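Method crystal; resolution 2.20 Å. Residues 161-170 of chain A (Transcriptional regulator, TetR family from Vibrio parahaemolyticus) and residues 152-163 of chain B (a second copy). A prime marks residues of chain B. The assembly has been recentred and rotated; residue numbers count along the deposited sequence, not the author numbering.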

# COMPACT_ATOMS: atom_id res chain seq x y z
N GLU A 161 -6.48 4.88 5.34
CA GLU A 161 -5.69 4.23 4.26
C GLU A 161 -4.22 4.30 4.60
O GLU A 161 -3.43 3.42 4.20
CB GLU A 161 -5.94 4.83 2.86
CG GLU A 161 -7.23 4.27 2.18
CD GLU A 161 -7.84 5.22 1.14
OE1 GLU A 161 -7.17 5.57 0.17
OE2 GLU A 161 -9.01 5.62 1.27
N ALA A 162 -3.87 5.30 5.37
CA ALA A 162 -2.47 5.47 5.71
C ALA A 162 -2.09 4.42 6.74
O ALA A 162 -1.04 3.79 6.62
CB ALA A 162 -2.16 6.91 6.18
N SER A 163 -2.94 4.22 7.74
CA SER A 163 -2.67 3.21 8.81
C SER A 163 -2.77 1.69 8.38
O SER A 163 -2.39 0.80 9.12
CB SER A 163 -3.72 3.39 9.85
OG SER A 163 -4.90 2.88 9.29
N VAL A 164 -3.34 1.42 7.22
CA VAL A 164 -3.08 0.17 6.52
C VAL A 164 -1.57 0.01 6.46
O VAL A 164 -1.02 -1.06 6.72
CB VAL A 164 -3.68 0.21 5.10
CG1 VAL A 164 -3.21 -0.97 4.26
CG2 VAL A 164 -5.20 0.26 5.19
N ALA A 165 -0.88 1.11 6.18
CA ALA A 165 0.56 1.12 6.04
C ALA A 165 1.24 0.79 7.35
O ALA A 165 2.20 0.05 7.36
CB ALA A 165 1.03 2.48 5.51
N LEU A 166 0.74 1.35 8.44
CA LEU A 166 1.30 1.05 9.75
C LEU A 166 1.11 -0.44 10.08
O LEU A 166 2.03 -1.12 10.57
CB LEU A 166 0.61 1.89 10.84
CG LEU A 166 1.07 3.32 11.10
CD1 LEU A 166 0.21 3.88 12.18
CD2 LEU A 166 2.49 3.34 11.52
N ALA A 167 -0.10 -0.93 9.85
CA ALA A 167 -0.43 -2.32 10.10
C ALA A 167 0.50 -3.21 9.30
O ALA A 167 1.13 -4.10 9.85
CB ALA A 167 -1.88 -2.59 9.75
N ARG A 168 0.59 -2.94 8.00
CA ARG A 168 1.42 -3.71 7.07
C ARG A 168 2.85 -3.76 7.58
O ARG A 168 3.42 -4.81 7.76
CB ARG A 168 1.37 -3.06 5.69
CG ARG A 168 1.55 -3.95 4.46
CD ARG A 168 1.04 -3.19 3.19
NE ARG A 168 1.58 -1.82 3.12
CZ ARG A 168 0.92 -0.70 2.75
NH1 ARG A 168 -0.36 -0.72 2.38
NH2 ARG A 168 1.56 0.48 2.76
N LYS A 169 3.42 -2.59 7.85
CA LYS A 169 4.79 -2.51 8.35
C LYS A 169 4.98 -3.09 9.76
O LYS A 169 6.08 -3.52 10.10
CB LYS A 169 5.31 -1.07 8.26
CG LYS A 169 5.62 -0.61 6.82
CD LYS A 169 6.64 0.54 6.75
CE LYS A 169 7.09 0.84 5.32
NZ LYS A 169 7.95 -0.25 4.75
N HIS A 170 3.91 -3.12 10.58
CA HIS A 170 3.97 -3.80 11.89
C HIS A 170 3.99 -5.31 11.72
O HIS A 170 4.86 -5.98 12.27
CB HIS A 170 2.80 -3.41 12.82
CG HIS A 170 2.80 -4.14 14.13
ND1 HIS A 170 2.02 -5.26 14.37
CD2 HIS A 170 3.50 -3.93 15.28
CE1 HIS A 170 2.23 -5.69 15.60
NE2 HIS A 170 3.13 -4.90 16.17
N ASN B 152 10.05 6.86 14.48
CA ASN B 152 10.14 7.44 13.16
C ASN B 152 9.30 6.69 12.14
O ASN B 152 8.69 7.30 11.23
CB ASN B 152 11.59 7.50 12.68
CG ASN B 152 12.42 8.61 13.36
OD1 ASN B 152 11.95 9.34 14.26
ND2 ASN B 152 13.67 8.72 12.93
N GLU B 153 9.28 5.36 12.27
CA GLU B 153 8.47 4.52 11.40
C GLU B 153 7.00 4.86 11.58
O GLU B 153 6.27 4.84 10.62
CB GLU B 153 8.69 3.03 11.72
CG GLU B 153 10.01 2.48 11.14
CD GLU B 153 9.85 1.96 9.71
OE1 GLU B 153 8.94 2.45 8.97
OE2 GLU B 153 10.65 1.07 9.32
N VAL B 154 6.58 5.18 12.79
CA VAL B 154 5.18 5.52 13.05
C VAL B 154 4.89 6.91 12.52
O VAL B 154 3.85 7.12 11.88
CB VAL B 154 4.84 5.43 14.52
CG1 VAL B 154 3.47 5.99 14.78
CG2 VAL B 154 4.92 3.97 14.98
N LEU B 155 5.82 7.84 12.72
CA LEU B 155 5.63 9.19 12.20
C LEU B 155 5.52 9.15 10.67
O LEU B 155 4.72 9.86 10.05
CB LEU B 155 6.76 10.13 12.63
CG LEU B 155 6.87 10.51 14.10
CD1 LEU B 155 8.12 11.30 14.38
CD2 LEU B 155 5.63 11.22 14.67
N SER B 156 6.40 8.38 10.05
CA SER B 156 6.40 8.20 8.61
C SER B 156 5.08 7.55 8.16
O SER B 156 4.46 7.97 7.23
CB SER B 156 7.56 7.29 8.22
OG SER B 156 7.55 7.12 6.83
N GLY B 157 4.67 6.50 8.86
CA GLY B 157 3.39 5.88 8.60
C GLY B 157 2.20 6.84 8.66
O GLY B 157 1.25 6.63 7.95
N LEU B 158 2.25 7.86 9.51
CA LEU B 158 1.12 8.75 9.73
C LEU B 158 1.05 9.87 8.74
O LEU B 158 -0.00 10.50 8.64
CB LEU B 158 1.22 9.39 11.10
CG LEU B 158 0.84 8.49 12.26
CD1 LEU B 158 1.54 8.99 13.51
CD2 LEU B 158 -0.69 8.31 12.39
N SER B 159 2.17 10.14 8.05
CA SER B 159 2.32 11.31 7.20
C SER B 159 2.66 10.95 5.75
O SER B 159 1.78 10.96 4.89
CB SER B 159 3.37 12.25 7.79
OG SER B 159 4.60 11.61 8.01
N PHE B 160 3.90 10.61 5.46
CA PHE B 160 4.29 10.25 4.11
C PHE B 160 3.47 9.10 3.45
O PHE B 160 3.24 9.11 2.24
CB PHE B 160 5.79 9.91 4.09
CG PHE B 160 6.68 11.08 4.41
CD1 PHE B 160 6.43 12.34 3.88
CD2 PHE B 160 7.77 10.93 5.19
CE1 PHE B 160 7.27 13.42 4.16
CE2 PHE B 160 8.58 12.00 5.50
CZ PHE B 160 8.34 13.25 4.96
N GLU B 161 3.04 8.11 4.22
CA GLU B 161 2.13 7.08 3.67
C GLU B 161 0.76 7.64 3.29
O GLU B 161 0.02 7.03 2.52
CB GLU B 161 1.96 5.92 4.64
CG GLU B 161 3.26 5.18 4.94
CD GLU B 161 3.81 4.45 3.70
OE1 GLU B 161 3.03 4.10 2.76
OE2 GLU B 161 5.05 4.25 3.67
N ALA B 162 0.40 8.81 3.78
CA ALA B 162 -0.79 9.43 3.24
C ALA B 162 -0.45 9.92 1.85
O ALA B 162 -1.29 9.87 0.96
CB ALA B 162 -1.32 10.61 4.14
N SER B 163 0.77 10.42 1.64
CA SER B 163 1.11 10.85 0.29
C SER B 163 1.02 9.63 -0.66
O SER B 163 0.42 9.74 -1.72
CB SER B 163 2.50 11.50 0.23
OG SER B 163 2.75 12.03 -1.07

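Gly157′ leaves room for a leucine: a CB built in ideal geometry on this glycine would point toward chain A and lie 2.5 Å from Leu166 CD2, a clash, so the bare backbone is what lets the methyl settle here. Leu166 CD2 rests 4.0 Å from Gly157′ CA, and the CA atoms of Leu166 and Gly157′ come within 5.4 Å of each other. The CA-to-CB bond of Leu166 points sideways, but with chi1 in m and chi2 in t the end of the side chain comes nearer to chain B. The same methyl packs along the neighbouring turn of helix 152-158, with Leu166 CD2 3.8 Å from Val154′ CA and 4.3 Å from Val154′ CG2. Gly157′ N donates to Glu153′ O at 2.9 Å, so this stretch of backbone remains helical beneath the leucine.

Helix 161-170 of chain A runs at 150° to helix 152-158, roughly antiparallel, with the axes 8.7 Å apart at closest approach. Past that helix, at the start of the next one, two alanines meet: the CA atoms of Ala162 and Ala162′ are 5.0 Å apart, and Ala162 CB lies 4.3 Å from Ala162′ CB and 4.0 Å from Ala162′ N. The two alanines, equivalent in sequence, do not present themselves alike, for the CA-to-CB bond of Ala162 points toward the other stretch and that of Ala162′ sideways. Ala162 CB also reaches to 3.9 Å from Gly157′ O, carrying the alanine contact back to the glycine.

Glu161′ supplies the knob of the interface. Its side chain, with chi1 and chi2 both in m, sits among Ala162, Ala165, Arg168 and Lys169, and its aliphatic part packs on alanine, Glu161′ CG being 3.5 Å from Ala165 CB. The carboxylate lies farther out, near the basic residues. Arg168 NH2 and Glu161′ OE1 form a long salt bridge at 3.9 Å, the acid oxygen approaching the edge of the guanidinium near its plane; at this separation the attraction is electrostatic, without a hydrogen bond.

Lys169 lies between two glutamates but is paired with neither. Lys169 CD is 3.7 Å from Glu153′ OE1 and Lys169 CE 4.3 Å from Glu161′ OE2, so its methylenes, rather than NZ, make these approaches. No hydrogen bond crosses between the stretches, and the 414 Å² buried by both sides together is held chiefly by close packing. Within chain B, Ser159′ OG donates to Leu155′ O at 2.7 Å, tying the turn before the next helix back to helix 152-158.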